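PDB 2APL: DUF1896 domain-containing protein from Porphyromonas gingivalis, which is of unknown function but adopts an all-helical fold of the DUF1896 family. Local coordinates for residues L78-V81 with L82-F86; P91-L94 with P95-A99. All coordinates share one frame; numbering follows the deposited sequence.

Contact 1 (L78-V81 with L82-F86); sequences LVSV and LEREF
With CG1 anti to the backbone N (chi1 164°), Val-79 holds that methyl beside its own carbonyl carbon, where the extended chain of Glu-83 runs past it; CG1 lies 3.7 Å from Glu-83 CD, and the two side chains run alongside each other in the same direction. Val-81 takes the same first torsion, 167°, and sets its CG1 at the edge of the Phe-86 ring, in the ring plane, 3.8 Å from CE2. Between these two pairs around the helix, Ser-80 OG stands 3.6 Å from Arg-84 CD, alongside the stretched aliphatic part of the arginine. These are the last two turns of helix 74-85, with alpha-helical backbone bonds from Leu-82 N to Leu-78 O (2.9 Å) and from Arg-84 N to Ser-80 O (2.7 Å). Glu-85 N still reaches Val-81 O, at a less straight N-H...O angle of 142°, before Phe-86 leaves helical geometry. The Glu-85 chain bends at chi2, and its OE2 is hydrogen-bonded to Tyr-131 of helix 126-143. Val-81 also touches Tyr-131 and Thr-135, and Phe-86 rests on Ile-138 of that helix.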
loop_
_atom_site.group_PDB
_atom_site.type_symbol
_atom_site.label_atom_id
_atom_site.label_comp_id
_atom_site.label_asym_id
_atom_site.label_seq_id
_atom_site.Cartn_x
_atom_site.Cartn_y
_atom_site.Cartn_z
ATOM N N LEU A 78 2.450 -9.446 2.077
ATOM C CA LEU A 78 3.573 -10.402 1.936
ATOM C C LEU A 78 4.502 -10.329 3.146
ATOM O O LEU A 78 4.914 -11.368 3.672
ATOM C CB LEU A 78 4.354 -10.112 0.644
ATOM C CG LEU A 78 3.570 -10.476 -0.615
ATOM C CD1 LEU A 78 4.245 -9.848 -1.822
ATOM C CD2 LEU A 78 3.461 -12.002 -0.792
ATOM N N VAL A 79 4.797 -9.107 3.592
ATOM C CA VAL A 79 5.684 -8.903 4.764
ATOM C C VAL A 79 5.091 -9.597 5.988
ATOM O O VAL A 79 5.777 -10.298 6.705
ATOM C CB VAL A 79 5.947 -7.385 5.027
ATOM C CG1 VAL A 79 6.505 -7.155 6.393
ATOM C CG2 VAL A 79 6.896 -6.826 3.980
ATOM N N SER A 80 3.796 -9.397 6.208
ATOM C CA SER A 80 3.079 -10.008 7.333
ATOM C C SER A 80 3.031 -11.551 7.256
ATOM O O SER A 80 3.293 -12.252 8.251
ATOM C CB SER A 80 1.657 -9.417 7.418
ATOM O OG SER A 80 0.868 -10.114 8.377
ATOM N N VAL A 81 2.700 -12.077 6.087
ATOM C CA VAL A 81 2.740 -13.519 5.878
ATOM C C VAL A 81 4.108 -14.052 6.242
ATOM O O VAL A 81 4.210 -15.035 6.992
ATOM C CB VAL A 81 2.334 -13.962 4.463
ATOM C CG1 VAL A 81 2.721 -15.469 4.211
ATOM C CG2 VAL A 81 0.881 -13.799 4.289
ATOM N N LEU A 82 5.149 -13.423 5.706
ATOM C CA LEU A 82 6.560 -13.833 5.981
ATOM C C LEU A 82 6.980 -13.726 7.438
ATOM O O LEU A 82 7.678 -14.640 7.948
ATOM C CB LEU A 82 7.569 -13.105 5.055
ATOM C CG LEU A 82 7.474 -13.365 3.515
ATOM C CD1 LEU A 82 8.206 -12.230 2.797
ATOM C CD2 LEU A 82 8.026 -14.742 3.117
ATOM N N GLU A 83 6.539 -12.659 8.124
ATOM C CA GLU A 83 6.802 -12.497 9.553
ATOM C C GLU A 83 5.993 -13.449 10.422
ATOM O O GLU A 83 6.508 -13.972 11.417
ATOM C CB GLU A 83 6.531 -11.057 10.000
ATOM C CG GLU A 83 7.332 -10.008 9.242
ATOM C CD GLU A 83 7.166 -8.617 9.779
ATOM O OE1 GLU A 83 8.180 -7.889 9.757
ATOM O OE2 GLU A 83 6.053 -8.258 10.234
ATOM N N ARG A 84 4.727 -13.687 10.077
ATOM C CA ARG A 84 3.862 -14.504 10.942
ATOM C C ARG A 84 4.053 -15.996 10.752
ATOM O O ARG A 84 3.933 -16.772 11.707
ATOM C CB ARG A 84 2.390 -14.156 10.733
ATOM C CG ARG A 84 1.908 -12.854 11.401
ATOM C CD ARG A 84 0.484 -12.605 10.938
ATOM N NE ARG A 84 -0.258 -11.670 11.775
ATOM C CZ ARG A 84 -1.442 -11.145 11.452
ATOM N NH1 ARG A 84 -2.029 -11.468 10.290
ATOM N NH2 ARG A 84 -2.040 -10.290 12.288
ATOM N N GLU A 85 4.365 -16.387 9.521
ATOM C CA GLU A 85 4.317 -17.776 9.133
ATOM C C GLU A 85 5.695 -18.369 8.836
ATOM O O GLU A 85 5.852 -19.579 8.829
ATOM C CB GLU A 85 3.373 -17.960 7.915
ATOM C CG GLU A 85 1.985 -17.288 8.055
ATOM C CD GLU A 85 1.187 -17.752 9.275
ATOM O OE1 GLU A 85 1.267 -18.934 9.622
ATOM O OE2 GLU A 85 0.480 -16.930 9.901
ATOM N N PHE A 86 6.679 -17.532 8.559
ATOM C CA PHE A 86 7.987 -18.042 8.119
ATOM C C PHE A 86 9.140 -17.471 8.965
ATOM O O PHE A 86 10.288 -17.397 8.524
ATOM C CB PHE A 86 8.180 -17.759 6.621
ATOM C CG PHE A 86 7.167 -18.468 5.750
ATOM C CD1 PHE A 86 7.346 -19.810 5.419
ATOM C CD2 PHE A 86 6.017 -17.795 5.301
ATOM C CE1 PHE A 86 6.422 -20.476 4.691
ATOM C CE2 PHE A 86 5.060 -18.481 4.553
ATOM C CZ PHE A 86 5.279 -19.806 4.225
#

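Contact 2 (P91-L94 with P95-A99)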
loop_
_atom_site.group_PDB
_atom_site.type_symbol
_atom_site.label_atom_id
_atom_site.label_comp_id
_atom_site.label_asym_id
_atom_site.label_seq_id
_atom_site.Cartn_x
_atom_site.Cartn_y
_atom_site.Cartn_z
ATOM N N PRO A 91 13.937 -15.250 8.927
ATOM C CA PRO A 91 13.799 -14.197 9.924
ATOM C C PRO A 91 14.257 -12.862 9.366
ATOM O O PRO A 91 14.954 -12.825 8.354
ATOM C CB PRO A 91 14.714 -14.643 11.070
ATOM C CG PRO A 91 15.600 -15.685 10.484
ATOM C CD PRO A 91 15.102 -16.121 9.174
ATOM N N SER A 92 13.815 -11.794 10.020
ATOM C CA SER A 92 14.208 -10.432 9.738
ATOM C C SER A 92 15.745 -10.308 9.562
ATOM O O SER A 92 16.501 -10.930 10.296
ATOM C CB SER A 92 13.681 -9.532 10.866
ATOM O OG SER A 92 14.111 -8.189 10.746
ATOM N N PRO A 93 16.207 -9.500 8.577
ATOM C CA PRO A 93 15.441 -8.604 7.721
ATOM C C PRO A 93 14.844 -9.220 6.442
ATOM O O PRO A 93 14.360 -8.448 5.605
ATOM C CB PRO A 93 16.474 -7.513 7.348
ATOM C CG PRO A 93 17.788 -7.944 7.991
ATOM C CD PRO A 93 17.633 -9.405 8.243
ATOM N N LEU A 94 14.860 -10.553 6.290
ATOM C CA LEU A 94 14.307 -11.193 5.065
ATOM C C LEU A 94 12.871 -10.818 4.613
ATOM O O LEU A 94 12.631 -10.700 3.419
ATOM C CB LEU A 94 14.468 -12.723 5.055
ATOM C CG LEU A 94 15.899 -13.257 4.883
ATOM C CD1 LEU A 94 15.925 -14.729 5.180
ATOM C CD2 LEU A 94 16.481 -12.997 3.503
ATOM N N PRO A 95 11.898 -10.708 5.535
ATOM C CA PRO A 95 10.585 -10.275 5.015
ATOM C C PRO A 95 10.605 -8.970 4.180
ATOM O O PRO A 95 10.027 -8.941 3.068
ATOM C CB PRO A 95 9.747 -10.120 6.280
ATOM C CG PRO A 95 10.368 -11.158 7.245
ATOM C CD PRO A 95 11.842 -11.052 6.970
ATOM N N GLU A 96 11.258 -7.919 4.703
ATOM C CA GLU A 96 11.387 -6.655 3.994
ATOM C C GLU A 96 12.212 -6.771 2.696
ATOM O O GLU A 96 11.936 -6.063 1.745
ATOM C CB GLU A 96 11.940 -5.532 4.882
ATOM C CG GLU A 96 11.856 -5.746 6.382
ATOM C CD GLU A 96 12.891 -4.898 7.137
ATOM O OE1 GLU A 96 13.793 -5.455 7.828
ATOM O OE2 GLU A 96 12.818 -3.651 7.016
ATOM N N ARG A 97 13.213 -7.651 2.651
ATOM C CA ARG A 97 13.977 -7.831 1.416
ATOM C C ARG A 97 13.330 -8.726 0.351
ATOM O O ARG A 97 13.450 -8.468 -0.848
ATOM C CB ARG A 97 15.429 -8.222 1.692
ATOM C CG ARG A 97 16.242 -6.958 1.953
ATOM C CD ARG A 97 17.761 -7.151 1.942
ATOM N NE ARG A 97 18.231 -7.846 3.133
ATOM C CZ ARG A 97 19.435 -7.686 3.668
ATOM N NH1 ARG A 97 20.299 -6.825 3.132
ATOM N NH2 ARG A 97 19.774 -8.383 4.750
ATOM N N LEU A 98 12.622 -9.751 0.781
ATOM C CA LEU A 98 11.972 -10.640 -0.155
ATOM C C LEU A 98 10.628 -10.171 -0.687
ATOM O O LEU A 98 10.248 -10.566 -1.784
ATOM C CB LEU A 98 11.773 -12.027 0.477
ATOM C CG LEU A 98 12.898 -13.038 0.241
ATOM C CD1 LEU A 98 12.680 -14.207 1.175
ATOM C CD2 LEU A 98 12.842 -13.494 -1.234
ATOM N N ALA A 99 9.875 -9.411 0.104
ATOM C CA ALA A 99 8.517 -9.047 -0.286
ATOM C C ALA A 99 8.469 -8.358 -1.669
ATOM O O ALA A 99 7.638 -8.716 -2.476
ATOM C CB ALA A 99 7.868 -8.146 0.793
#
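The guanidinium of Arg-97 meets the ring of Pro-93 obliquely, NH2 lying 3.8 Å from Pro-93 CG, while the Glu-96 carboxylate brings OE1 to 3.4 Å from CB of the same proline. Pro-93 thus has a basic and an acidic side chain against neighbouring carbons of its ring. A bend at chi3 (-73°) turns the end of Arg-97 back alongside the proline, whereas the Glu-96 chain stays extended beyond CG. Ser-92 and Pro-93 are joined by a cis peptide bond, and Leu-94 N, at the first residue of helix 94-103, bonds to Pro-91 O, 3.1 Å away, closing a type VIa (cis-proline) beta turn over Pro-91 to Leu-94. Pro-93 occupies the N-cap position. Its carbonyl accepts Arg-97 N in the carbonyl plane at 3.3 Å, a long first alpha-helical bond; Leu-94 O then takes Leu-98 N at 2.8 Å with an N-H...O angle of 162°. Pro-95 has no N-H to give, which costs nothing in the first turn of a helix, where a backbone N has no carbonyl of a preceding turn to bond. Pro-95 CD packs against Ser-92 CA at 3.7 Å, over the turn. Pro-95 rests on Leu-82 and Glu-83 of helix 74-85, and Ala-99, one turn on, faces Tyr-75 and Val-79 of the same helix.

Overall arrangement
Contact 1 closes before contact 2 opens: residues 78-85 finish helix 74-85 and Phe-86 leaves it, and residues 91-99 include the loop end and the start of helix 94-103. The centres of the two contacts are about 9 Å apart, on the same side of the chain's centre, and they touch directly. Leu-82 CD1 lies 3.8 Å from Pro-95 O and Leu-78 CD1 3.6 Å from Ala-99 O, so the two successive helices run roughly antiparallel, a helical hairpin. Leu-78 extends this seam to Leu-103, and to Ile-108 and Phe-112 of helix 106-112. The turn at 91-94 thus starts the second arm, which folds back along the first.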